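Local coordinates for endoribonuclease L-PSP/chorismate mutase-like domain-containing protein (Agrobacterium tumefaciens, PDB 3D01) that is of unknown function but belongs to the YjgF/chorismate mutase-like family of putative endoribonucleases and assembles as a trimer, at residues 75-80 / 123-128; 48-53 / 82-87; 100-105 / 131-136; 44-49 / 158-163. One frame throughout, in Å; residues are numbered along the deposited sequence.

Interaction 1. Residues 75-80 / 123-128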
loop_
_atom_site.group_PDB
_atom_site.type_symbol
_atom_site.label_atom_id
_atom_site.label_comp_id
_atom_site.label_asym_id
_atom_site.label_seq_id
_atom_site.Cartn_x
_atom_site.Cartn_y
_atom_site.Cartn_z
ATOM N N ARG I 75 -12.127 -1.466 18.233
ATOM C CA ARG I 75 -11.331 -2.382 19.047
ATOM C C ARG I 75 -10.462 -3.288 18.211
ATOM O O ARG I 75 -9.324 -3.527 18.531
ATOM C CB ARG I 75 -12.223 -3.281 19.875
ATOM C CG ARG I 75 -11.467 -4.157 20.899
ATOM C CD ARG I 75 -10.685 -3.337 21.923
ATOM N NE ARG I 75 -11.503 -2.224 22.416
ATOM C CZ ARG I 75 -11.179 -1.401 23.409
ATOM N NH1 ARG I 75 -10.048 -1.555 24.086
ATOM N NH2 ARG I 75 -12.009 -0.410 23.731
ATOM N N ALA I 76 -11.019 -3.843 17.142
ATOM C CA ALA I 76 -10.197 -4.577 16.180
ATOM C C ALA I 76 -8.985 -3.767 15.685
ATOM O O ALA I 76 -7.866 -4.277 15.668
ATOM C CB ALA I 76 -11.044 -5.069 14.970
ATOM N N ALA I 77 -9.213 -2.505 15.305
ATOM C CA ALA I 77 -8.147 -1.649 14.781
ATOM C C ALA I 77 -7.039 -1.442 15.871
ATOM O O ALA I 77 -5.832 -1.527 15.607
ATOM C CB ALA I 77 -8.731 -0.317 14.331
ATOM N N GLU I 78 -7.491 -1.224 17.093
ATOM C CA GLU I 78 -6.601 -1.083 18.280
ATOM C C GLU I 78 -5.725 -2.312 18.428
ATOM O O GLU I 78 -4.510 -2.189 18.587
ATOM C CB GLU I 78 -7.420 -0.886 19.543
ATOM C CG GLU I 78 -8.049 0.512 19.712
ATOM C CD GLU I 78 -9.034 0.628 20.886
ATOM O OE1 GLU I 78 -9.641 -0.374 21.338
ATOM O OE2 GLU I 78 -9.208 1.771 21.379
ATOM N N LEU I 79 -6.343 -3.500 18.342
ATOM C CA LEU I 79 -5.608 -4.764 18.411
ATOM C C LEU I 79 -4.583 -4.938 17.276
ATOM O O LEU I 79 -3.446 -5.375 17.498
ATOM C CB LEU I 79 -6.570 -5.947 18.493
ATOM C CG LEU I 79 -7.299 -6.165 19.828
ATOM C CD1 LEU I 79 -8.303 -7.290 19.662
ATOM C CD2 LEU I 79 -6.339 -6.404 21.023
ATOM N N CYS I 80 -4.978 -4.585 16.048
ATOM C CA CYS I 80 -4.059 -4.565 14.929
ATOM C C CYS I 80 -2.862 -3.685 15.270
ATOM O O CYS I 80 -1.720 -4.080 15.045
ATOM C CB CYS I 80 -4.750 -4.046 13.657
ATOM S SG CYS I 80 -6.004 -5.159 13.006
ATOM N N ASN I 123 -9.462 5.017 12.970
ATOM C CA ASN I 123 -9.199 5.933 14.100
ATOM C C ASN I 123 -8.890 5.182 15.395
ATOM O O ASN I 123 -8.118 5.698 16.209
ATOM C CB ASN I 123 -10.334 6.919 14.335
ATOM C CG ASN I 123 -10.385 8.029 13.278
ATOM O OD1 ASN I 123 -9.450 8.215 12.490
ATOM N ND2 ASN I 123 -11.489 8.768 13.258
ATOM N N GLY I 124 -9.464 3.986 15.586
ATOM C CA GLY I 124 -9.061 3.071 16.694
ATOM C C GLY I 124 -7.539 2.893 16.773
ATOM O O GLY I 124 -6.916 3.077 17.832
ATOM N N ALA I 125 -6.916 2.583 15.637
ATOM C CA ALA I 125 -5.467 2.347 15.571
ATOM C C ALA I 125 -4.773 3.707 15.697
ATOM O O ALA I 125 -3.875 3.893 16.519
ATOM C CB ALA I 125 -5.079 1.629 14.241
ATOM N N SER I 126 -5.177 4.667 14.879
ATOM C CA SER I 126 -4.459 5.941 14.848
ATOM C C SER I 126 -4.405 6.598 16.218
ATOM O O SER I 126 -3.348 7.093 16.628
ATOM C CB SER I 126 -5.077 6.903 13.830
ATOM O OG SER I 126 -5.041 6.372 12.533
ATOM N N ASN I 127 -5.541 6.610 16.920
ATOM C CA ASN I 127 -5.630 7.229 18.247
ATOM C C ASN I 127 -4.718 6.514 19.265
ATOM O O ASN I 127 -4.016 7.149 20.083
ATOM C CB ASN I 127 -7.074 7.201 18.723
ATOM C CG ASN I 127 -7.978 8.163 17.960
ATOM O OD1 ASN I 127 -7.523 9.066 17.236
ATOM N ND2 ASN I 127 -9.274 7.982 18.132
ATOM N N LEU I 128 -4.702 5.199 19.188
ATOM C CA LEU I 128 -3.915 4.387 20.093
ATOM C C LEU I 128 -2.430 4.656 19.840
ATOM O O LEU I 128 -1.666 4.928 20.767
ATOM C CB LEU I 128 -4.282 2.881 19.959
ATOM C CG LEU I 128 -3.490 1.919 20.863
ATOM C CD1 LEU I 128 -4.268 0.641 21.189
ATOM C CD2 LEU I 128 -2.086 1.584 20.310
HETATM O O HOH W 1 -8.021 3.959 20.214
#
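Ala77 and Glu78 of helix 70-91 meet Gly124, Ala125 and Leu128 of helix 118-133 where the two helices, running in roughly the same direction, cross at -48° with local axes only 7.0 Å apart. Such an approach needs small residues. The methyl CB of Ala77 lies 4.1 Å from CA of Gly124, a residue whose lack of a side chain lets the helices come this close, and Ala125 places its CB 3.5 Å from the backbone O of Ala77. Ala125 also rests on Ile157 of the sheet that both helices cover.

Leu128 packs on one flank of the contact. Its CG stands anti to the backbone N (chi1 179°), and CD1 reaches CB of Glu78 at 3.9 Å, while Ala81, Val82 and Leu85 of helix 70-91 also touch this side chain.

Toward solvent the packing gives way to polar links. Glu78 lays its aliphatic CG against Gly124 O at 3.4 Å, and its extended chain carries the carboxylate outward. There a water donates to Glu78 OE2 at 2.7 Å and to Gly124 O at 2.8 Å, bridging the helices. Gly124 O thus receives a weak backbone bond from Leu128 N and a second bond from the water. The close approach therefore rests on small apolar groups, whereas the carboxylate and the Gly124 carbonyl, both acceptors, meet through water, which makes this polar link between the helices an indirect one.

Interaction 2. Residues 48-53 / 82-87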
loop_
_atom_site.group_PDB
_atom_site.type_symbol
_atom_site.label_atom_id
_atom_site.label_comp_id
_atom_site.label_asym_id
_atom_site.label_seq_id
_atom_site.Cartn_x
_atom_site.Cartn_y
_atom_site.Cartn_z
ATOM N N SER I 48 4.431 -6.133 8.223
ATOM C CA SER I 48 3.380 -6.888 7.500
ATOM C C SER I 48 2.002 -6.606 8.095
ATOM O O SER I 48 1.885 -6.217 9.257
ATOM C CB SER I 48 3.662 -8.365 7.618
ATOM O OG SER I 48 4.784 -8.724 6.838
ATOM N N GLY I 49 0.950 -6.837 7.301
ATOM C CA GLY I 49 -0.401 -6.646 7.782
ATOM C C GLY I 49 -0.692 -7.474 9.010
ATOM O O GLY I 49 -0.477 -8.684 9.015
ATOM N N GLN I 50 -1.174 -6.800 10.043
ATOM C CA GLN I 50 -1.465 -7.409 11.324
ATOM C C GLN I 50 -2.966 -7.472 11.452
ATOM O O GLN I 50 -3.682 -6.531 11.039
ATOM C CB GLN I 50 -0.877 -6.571 12.468
ATOM C CG GLN I 50 0.652 -6.406 12.438
ATOM C CD GLN I 50 1.385 -7.718 12.377
ATOM O OE1 GLN I 50 2.171 -7.958 11.451
ATOM N NE2 GLN I 50 1.175 -8.564 13.385
ATOM N N LEU I 51 -3.408 -8.539 12.101
ATOM C CA LEU I 51 -4.802 -8.862 12.319
ATOM C C LEU I 51 -5.110 -8.592 13.784
ATOM O O LEU I 51 -4.180 -8.355 14.569
ATOM C CB LEU I 51 -5.032 -10.334 11.964
ATOM C CG LEU I 51 -4.555 -10.766 10.570
ATOM C CD1 LEU I 51 -4.816 -12.286 10.334
ATOM C CD2 LEU I 51 -5.235 -9.917 9.481
ATOM N N PRO I 52 -6.396 -8.587 14.162
ATOM C CA PRO I 52 -6.744 -8.236 15.549
ATOM C C PRO I 52 -6.563 -9.399 16.528
ATOM O O PRO I 52 -7.544 -9.923 17.048
ATOM C CB PRO I 52 -8.211 -7.761 15.457
ATOM C CG PRO I 52 -8.718 -8.330 14.181
ATOM C CD PRO I 52 -7.577 -8.723 13.291
HETATM N N MSE I 53 -5.297 -9.780 16.738
HETATM C CA MSE I 53 -4.914 -10.935 17.555
HETATM C C MSE I 53 -4.872 -10.558 19.023
HETATM O O MSE I 53 -4.217 -9.586 19.403
HETATM C CB MSE I 53 -3.498 -11.406 17.194
HETATM C CG MSE I 53 -3.243 -11.715 15.763
HETATM SE SE MSE I 53 -4.502 -13.082 15.217
HETATM C CE MSE I 53 -3.966 -14.451 16.501
ATOM N N VAL I 82 -1.745 -2.775 18.239
ATOM C CA VAL I 82 -0.913 -3.384 19.321
ATOM C C VAL I 82 0.012 -4.468 18.723
ATOM O O VAL I 82 1.193 -4.595 19.064
ATOM C CB VAL I 82 -1.812 -3.956 20.468
ATOM C CG1 VAL I 82 -1.015 -4.884 21.441
ATOM C CG2 VAL I 82 -2.546 -2.821 21.225
ATOM N N ASN I 83 -0.516 -5.246 17.782
ATOM C CA ASN I 83 0.295 -6.228 17.093
ATOM C C ASN I 83 1.370 -5.574 16.235
ATOM O O ASN I 83 2.491 -6.059 16.181
ATOM C CB ASN I 83 -0.594 -7.196 16.296
ATOM C CG ASN I 83 -1.299 -8.191 17.194
ATOM O OD1 ASN I 83 -2.444 -7.993 17.629
ATOM N ND2 ASN I 83 -0.616 -9.244 17.501
ATOM N N ILE I 84 1.061 -4.433 15.628
ATOM C CA ILE I 84 2.082 -3.664 14.905
ATOM C C ILE I 84 3.164 -3.279 15.906
ATOM O O ILE I 84 4.327 -3.516 15.656
ATOM C CB ILE I 84 1.522 -2.392 14.200
ATOM C CG1 ILE I 84 0.701 -2.789 12.950
ATOM C CG2 ILE I 84 2.660 -1.450 13.754
ATOM C CD1 ILE I 84 -0.117 -1.650 12.362
ATOM N N LEU I 85 2.763 -2.726 17.046
ATOM C CA LEU I 85 3.757 -2.300 18.071
ATOM C C LEU I 85 4.619 -3.472 18.579
ATOM O O LEU I 85 5.834 -3.311 18.812
ATOM C CB LEU I 85 3.055 -1.578 19.203
ATOM C CG LEU I 85 2.447 -0.218 18.858
ATOM C CD1 LEU I 85 1.673 0.365 20.082
ATOM C CD2 LEU I 85 3.547 0.741 18.374
ATOM N N ALA I 86 4.004 -4.647 18.740
ATOM C CA ALA I 86 4.743 -5.849 19.115
ATOM C C ALA I 86 5.802 -6.216 18.073
ATOM O O ALA I 86 6.915 -6.571 18.428
ATOM C CB ALA I 86 3.801 -7.029 19.384
ATOM N N GLN I 87 5.496 -6.097 16.781
ATOM C CA GLN I 87 6.492 -6.404 15.746
ATOM C C GLN I 87 7.601 -5.361 15.710
ATOM O O GLN I 87 8.761 -5.684 15.507
ATOM C CB GLN I 87 5.829 -6.464 14.367
ATOM C CG GLN I 87 4.763 -7.561 14.256
ATOM C CD GLN I 87 5.270 -8.977 14.433
ATOM O OE1 GLN I 87 6.474 -9.259 14.424
ATOM N NE2 GLN I 87 4.329 -9.896 14.568
#
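Gln50, just before the break in strand 44-54, reaches toward Asn83, Ile84 and Gln87 on one side of helix 70-91. Its CB sits 3.9 Å from CB of Asn83. The next carbon, CG, is anti to the carbonyl carbon (chi1 -61°) and packs 3.7 Å from CG1 of Ile84. A bend at chi2 (-54°) then turns CD toward Gln87, where it lies 3.9 Å from CG of that residue. The terminal amide finishes between CB of Asn83 and the end of Gln87, its plane 54° from that of the Gln87 amide. Glutamine suits the place because its methylenes can pack on Ile84 while its polar end lies near the Gln87 side chain.

Farther along, an inverse gamma turn centred on Pro52 interrupts the strand, closed by a 2.8 Å bond from Met53 N to Leu51 O. The Asn83 amide lies beside this turn and against CB of Met53, a selenomethionine, whose side chain crosses it at about a right angle. Ile84 also packs on Ile157 and Ala159 of the adjoining strand. Helix and sheet are therefore joined through a mixed surface: methylene and Ile84 carbons form its apolar part, and amides set within such packing need hydrogen-bond partners.

Interaction 3. Residues 100-105 / 131-136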
loop_
_atom_site.group_PDB
_atom_site.type_symbol
_atom_site.label_atom_id
_atom_site.label_comp_id
_atom_site.label_asym_id
_atom_site.label_seq_id
_atom_site.Cartn_x
_atom_site.Cartn_y
_atom_site.Cartn_z
ATOM N N ARG I 100 11.364 6.628 15.271
ATOM C CA ARG I 100 11.506 8.064 14.990
ATOM C C ARG I 100 10.194 8.688 14.557
ATOM O O ARG I 100 9.805 9.746 15.036
ATOM C CB ARG I 100 12.566 8.317 13.923
ATOM C CG ARG I 100 13.984 7.914 14.337
ATOM C CD ARG I 100 14.989 8.262 13.215
ATOM N NE ARG I 100 14.982 9.692 12.887
ATOM C CZ ARG I 100 15.626 10.645 13.577
ATOM N NH1 ARG I 100 16.344 10.367 14.673
ATOM N NH2 ARG I 100 15.537 11.908 13.168
ATOM N N ARG I 101 9.498 8.011 13.653
ATOM C CA ARG I 101 8.205 8.472 13.144
ATOM C C ARG I 101 7.439 7.263 12.596
ATOM O O ARG I 101 8.019 6.440 11.894
ATOM C CB ARG I 101 8.447 9.477 12.019
ATOM C CG ARG I 101 7.293 9.784 11.090
ATOM C CD ARG I 101 6.204 10.511 11.783
ATOM N NE ARG I 101 6.693 11.819 12.152
ATOM C CZ ARG I 101 6.025 12.707 12.881
ATOM N NH1 ARG I 101 4.802 12.445 13.339
ATOM N NH2 ARG I 101 6.610 13.876 13.160
ATOM N N VAL I 102 6.154 7.169 12.930
ATOM C CA VAL I 102 5.254 6.259 12.211
ATOM C C VAL I 102 4.890 6.992 10.923
ATOM O O VAL I 102 4.215 8.021 10.941
ATOM C CB VAL I 102 4.001 5.897 13.008
ATOM C CG1 VAL I 102 3.051 5.019 12.134
ATOM C CG2 VAL I 102 4.406 5.214 14.359
ATOM N N ILE I 103 5.377 6.472 9.811
ATOM C CA ILE I 103 5.292 7.152 8.532
ATOM C C ILE I 103 3.934 6.953 7.881
ATOM O O ILE I 103 3.281 7.921 7.416
ATOM C CB ILE I 103 6.400 6.679 7.567
ATOM C CG1 ILE I 103 7.769 7.196 8.050
ATOM C CG2 ILE I 103 6.128 7.198 6.116
ATOM C CD1 ILE I 103 7.865 8.722 8.071
ATOM N N LYS I 104 3.492 5.705 7.897
ATOM C CA LYS I 104 2.228 5.358 7.219
ATOM C C LYS I 104 1.586 4.116 7.829
ATOM O O LYS I 104 2.268 3.182 8.190
ATOM C CB LYS I 104 2.513 5.149 5.719
ATOM C CG LYS I 104 1.332 4.704 4.844
ATOM C CD LYS I 104 0.396 5.877 4.617
ATOM C CE LYS I 104 -0.736 5.480 3.649
ATOM N NZ LYS I 104 -0.227 5.068 2.280
ATOM N N LEU I 105 0.263 4.143 7.942
ATOM C CA LEU I 105 -0.533 2.938 8.184
ATOM C C LEU I 105 -1.529 2.786 7.029
ATOM O O LEU I 105 -2.178 3.768 6.621
ATOM C CB LEU I 105 -1.346 3.045 9.486
ATOM C CG LEU I 105 -0.623 3.257 10.805
ATOM C CD1 LEU I 105 -1.721 3.310 11.889
ATOM C CD2 LEU I 105 0.402 2.174 11.092
ATOM N N THR I 131 -1.419 8.274 20.817
ATOM C CA THR I 131 -1.425 8.370 22.289
ATOM C C THR I 131 -0.178 7.802 22.969
ATOM O O THR I 131 0.412 8.459 23.823
ATOM C CB THR I 131 -2.682 7.725 22.911
ATOM O OG1 THR I 131 -3.832 8.402 22.405
ATOM C CG2 THR I 131 -2.668 7.819 24.453
ATOM N N VAL I 132 0.205 6.595 22.595
ATOM C CA VAL I 132 1.302 5.858 23.213
ATOM C C VAL I 132 2.669 6.430 22.808
ATOM O O VAL I 132 3.599 6.459 23.636
ATOM C CB VAL I 132 1.152 4.339 22.870
ATOM C CG1 VAL I 132 2.402 3.593 23.120
ATOM C CG2 VAL I 132 -0.041 3.734 23.651
ATOM N N LEU I 133 2.771 6.934 21.570
ATOM C CA LEU I 133 4.023 7.434 21.023
ATOM C C LEU I 133 4.167 8.938 21.048
ATOM O O LEU I 133 5.263 9.451 20.881
ATOM C CB LEU I 133 4.214 6.939 19.587
ATOM C CG LEU I 133 4.404 5.431 19.396
ATOM C CD1 LEU I 133 4.550 5.128 17.887
ATOM C CD2 LEU I 133 5.603 4.842 20.199
ATOM N N GLY I 134 3.077 9.658 21.223
ATOM C CA GLY I 134 3.087 11.105 21.089
ATOM C C GLY I 134 3.248 11.575 19.660
ATOM O O GLY I 134 2.822 10.879 18.718
ATOM N N GLU I 135 3.862 12.757 19.483
ATOM C CA GLU I 135 3.981 13.368 18.153
ATOM C C GLU I 135 4.587 12.417 17.121
ATOM O O GLU I 135 4.109 12.380 15.983
ATOM C CB GLU I 135 4.759 14.697 18.186
ATOM C CG GLU I 135 5.195 15.267 16.798
ATOM C CD GLU I 135 4.017 15.719 15.909
ATOM O OE1 GLU I 135 3.055 16.342 16.448
ATOM O OE2 GLU I 135 4.060 15.458 14.671
ATOM N N PRO I 136 5.650 11.674 17.481
ATOM C CA PRO I 136 6.212 10.700 16.538
ATOM C C PRO I 136 5.213 9.634 16.046
ATOM O O PRO I 136 5.442 9.048 14.990
ATOM C CB PRO I 136 7.326 10.039 17.343
ATOM C CG PRO I 136 7.741 11.091 18.291
ATOM C CD PRO I 136 6.465 11.728 18.712
#
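The guanidinium of Arg101 has CA of Pro136 over one face, 3.9 Å above the plane and displaced toward the rim, while Glu135 OE2 lies in plane at its edge. This places the contact within the beta-alpha-beta unit of strand 99-110, helix 118-133 and strand 140-146, at the point where the chain leaves the helix to return to the sheet. NH1 and NH2 of Arg101 each form a weak hydrogen bond of 3.4 Å to OE2 of Glu135, together making a loose salt bridge; the carboxylate plane is turned 73° from the guanidinium. NH1 is also hydrogen-bonded to the backbone O of Arg138, so the arginine spans the connection beyond the helix. Its chain reaches there by bends at chi2 and chi3, with CD passing 3.6 Å from Pro136 O. Arginine suits a site where one long side chain can reach both a carboxylate and a backbone carbonyl.

Closer to the sheet, Val102 CG2 packs against Leu133 CD1 at 3.5 Å, the two side chains crossing at about a right angle. Ile129 and His139 also touch this valine. Helix 118-133 ends at Leu133; Gly134 follows with positive phi, a conformation easily adopted by glycine, and the chain turns into Glu135 and Pro136. On the strand, Arg100 and Arg101 form a classic beta bulge against Glu162, and Arg100 NE makes a salt bridge to that glutamate. The turn and strand are joined by a nearly straight bond from Val102 N to Pro136 O, 2.9 Å long with an angle of 167° at the hydrogen.

Interaction 4. Residues 44-49 / 158-163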
loop_
_atom_site.group_PDB
_atom_site.type_symbol
_atom_site.label_atom_id
_atom_site.label_comp_id
_atom_site.label_asym_id
_atom_site.label_seq_id
_atom_site.Cartn_x
_atom_site.Cartn_y
_atom_site.Cartn_z
ATOM N N LEU I 44 13.937 2.532 7.315
ATOM C CA LEU I 44 12.498 2.248 7.178
ATOM C C LEU I 44 12.235 0.784 7.511
ATOM O O LEU I 44 12.891 -0.122 7.000
ATOM C CB LEU I 44 11.985 2.575 5.784
ATOM C CG LEU I 44 11.941 4.067 5.435
ATOM C CD1 LEU I 44 11.446 4.270 3.999
ATOM C CD2 LEU I 44 11.121 4.903 6.379
ATOM N N LEU I 45 11.264 0.596 8.392
ATOM C CA LEU I 45 10.799 -0.692 8.878
ATOM C C LEU I 45 9.420 -0.889 8.267
ATOM O O LEU I 45 8.532 -0.078 8.494
ATOM C CB LEU I 45 10.663 -0.668 10.400
ATOM C CG LEU I 45 10.014 -1.840 11.153
ATOM C CD1 LEU I 45 10.702 -3.213 10.870
ATOM C CD2 LEU I 45 9.981 -1.548 12.652
ATOM N N TYR I 46 9.287 -1.951 7.487
ATOM C CA TYR I 46 8.015 -2.330 6.843
ATOM C C TYR I 46 7.409 -3.472 7.616
ATOM O O TYR I 46 7.968 -4.574 7.643
ATOM C CB TYR I 46 8.281 -2.826 5.439
ATOM C CG TYR I 46 8.466 -1.724 4.465
ATOM C CD1 TYR I 46 7.442 -1.412 3.598
ATOM C CD2 TYR I 46 9.635 -1.003 4.401
ATOM C CE1 TYR I 46 7.559 -0.413 2.675
ATOM C CE2 TYR I 46 9.776 0.053 3.440
ATOM C CZ TYR I 46 8.718 0.328 2.606
ATOM O OH TYR I 46 8.753 1.304 1.631
ATOM N N VAL I 47 6.260 -3.216 8.232
ATOM C CA VAL I 47 5.612 -4.206 9.060
ATOM C C VAL I 47 4.485 -4.802 8.230
ATOM O O VAL I 47 3.687 -4.063 7.622
ATOM C CB VAL I 47 5.030 -3.593 10.364
ATOM C CG1 VAL I 47 4.381 -4.680 11.225
ATOM C CG2 VAL I 47 6.113 -2.829 11.145
ATOM N N SER I 48 4.431 -6.133 8.223
ATOM C CA SER I 48 3.380 -6.888 7.500
ATOM C C SER I 48 2.002 -6.606 8.095
ATOM O O SER I 48 1.885 -6.217 9.257
ATOM C CB SER I 48 3.662 -8.365 7.618
ATOM O OG SER I 48 4.784 -8.724 6.838
ATOM N N GLY I 49 0.950 -6.837 7.301
ATOM C CA GLY I 49 -0.401 -6.646 7.782
ATOM C C GLY I 49 -0.692 -7.474 9.010
ATOM O O GLY I 49 -0.477 -8.684 9.015
ATOM N N ASP I 158 -1.217 -2.609 8.064
ATOM C CA ASP I 158 0.227 -2.671 7.909
ATOM C C ASP I 158 0.822 -1.283 8.200
ATOM O O ASP I 158 0.082 -0.302 8.436
ATOM C CB ASP I 158 0.645 -3.272 6.556
ATOM C CG ASP I 158 0.433 -2.355 5.371
ATOM O OD1 ASP I 158 0.330 -1.105 5.503
ATOM O OD2 ASP I 158 0.380 -2.928 4.263
ATOM N N ALA I 159 2.152 -1.214 8.234
ATOM C CA ALA I 159 2.802 0.026 8.642
ATOM C C ALA I 159 4.198 0.161 8.051
ATOM O O ALA I 159 4.862 -0.820 7.760
ATOM C CB ALA I 159 2.890 0.106 10.161
ATOM N N ILE I 160 4.599 1.410 7.893
ATOM C CA ILE I 160 5.971 1.779 7.591
ATOM C C ILE I 160 6.387 2.759 8.705
ATOM O O ILE I 160 5.682 3.736 9.013
ATOM C CB ILE I 160 6.102 2.487 6.237
ATOM C CG1 ILE I 160 5.546 1.626 5.099
ATOM C CG2 ILE I 160 7.540 2.953 6.011
ATOM C CD1 ILE I 160 5.296 2.412 3.822
ATOM N N VAL I 161 7.526 2.464 9.326
ATOM C CA VAL I 161 7.992 3.201 10.490
ATOM C C VAL I 161 9.465 3.590 10.236
ATOM O O VAL I 161 10.273 2.783 9.782
ATOM C CB VAL I 161 7.875 2.327 11.762
ATOM C CG1 VAL I 161 8.378 3.081 12.973
ATOM C CG2 VAL I 161 6.435 1.764 11.975
ATOM N N GLU I 162 9.790 4.846 10.471
ATOM C CA GLU I 162 11.179 5.303 10.379
ATOM C C GLU I 162 11.802 5.053 11.741
ATOM O O GLU I 162 11.219 5.418 12.777
ATOM C CB GLU I 162 11.229 6.785 10.043
ATOM C CG GLU I 162 12.641 7.359 10.013
ATOM C CD GLU I 162 12.651 8.841 9.827
ATOM O OE1 GLU I 162 12.327 9.317 8.738
ATOM O OE2 GLU I 162 13.022 9.553 10.769
ATOM N N ILE I 163 12.971 4.423 11.745
ATOM C CA ILE I 163 13.587 3.968 12.982
ATOM C C ILE I 163 14.980 4.517 13.091
ATOM O O ILE I 163 15.545 4.964 12.091
ATOM C CB ILE I 163 13.601 2.444 13.068
ATOM C CG1 ILE I 163 14.339 1.831 11.875
ATOM C CG2 ILE I 163 12.147 1.905 13.191
ATOM C CD1 ILE I 163 14.537 0.284 11.976
#
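Leu45 and Val161 form a hydrogen-bonded pair at the heart of two antiparallel strands, with Leu45 N to Val161 O at 2.8 Å and Val161 N to Leu45 O at 2.9 Å. Val47 and Ala159 repeat the pattern two residues along, but less evenly: Val47 N to Ala159 O is 2.8 Å, whereas the return bond from Ala159 N to Val47 O stretches to 3.3 Å, its donor tilted 26° from the carbonyl plane. Between them, the non-hydrogen-bonded pair Tyr46 and Ile160 brings the Ile160 CA within 3.3 Å of Leu45 O, a CA-H...O contact.

Side chains alternate between the faces. On one, Ile160 lies beside Tyr46, and its CG1 sits over the phenol ring, 4.1 Å from the centroid, in a CH-pi contact. Leu44 CD2 reaches CG2 of the same isoleucine at 4.1 Å. Tyr46 and Ile160 both pack on Tyr46 of the second subunit, so the aromatic ring and the branched side chain contribute to that interface. Asp158, at the end of the pairing, makes a salt bridge to Lys104 of the third subunit.

The other face carries the apolar Leu45, Val47, Ala159 and Val161. Of these, Leu45 and Val47 touch Val88 of helix 70-91, while strand 38-41 flanks strand 44-54 and strand 99-110 flanks strand 155-163.

How the interactions relate
The four contacts join the helices to one another and to the sheet, and the strands of the sheet among themselves. Interactions 1 and 2 share helix 70-91 and touch where Cys80 SG comes 3.3 Å from Gln50 O. Interaction 2 starts from the strand used by interaction 4, sharing Ser48 and Gly49 with it, and Ile84 CG2 packs 3.9 Å from Ala159 CB. Interactions 3 and 4 lie on neighbouring strands, with Ile103 N 2.9 Å from Ile160 O, a probable hydrogen bond. Interactions 1 and 4 do not touch; their nearest atoms are about 7 Å apart. The polyether ligand's pocket residues, Thr61, Asp67 and Asn152, belong to none of these segments.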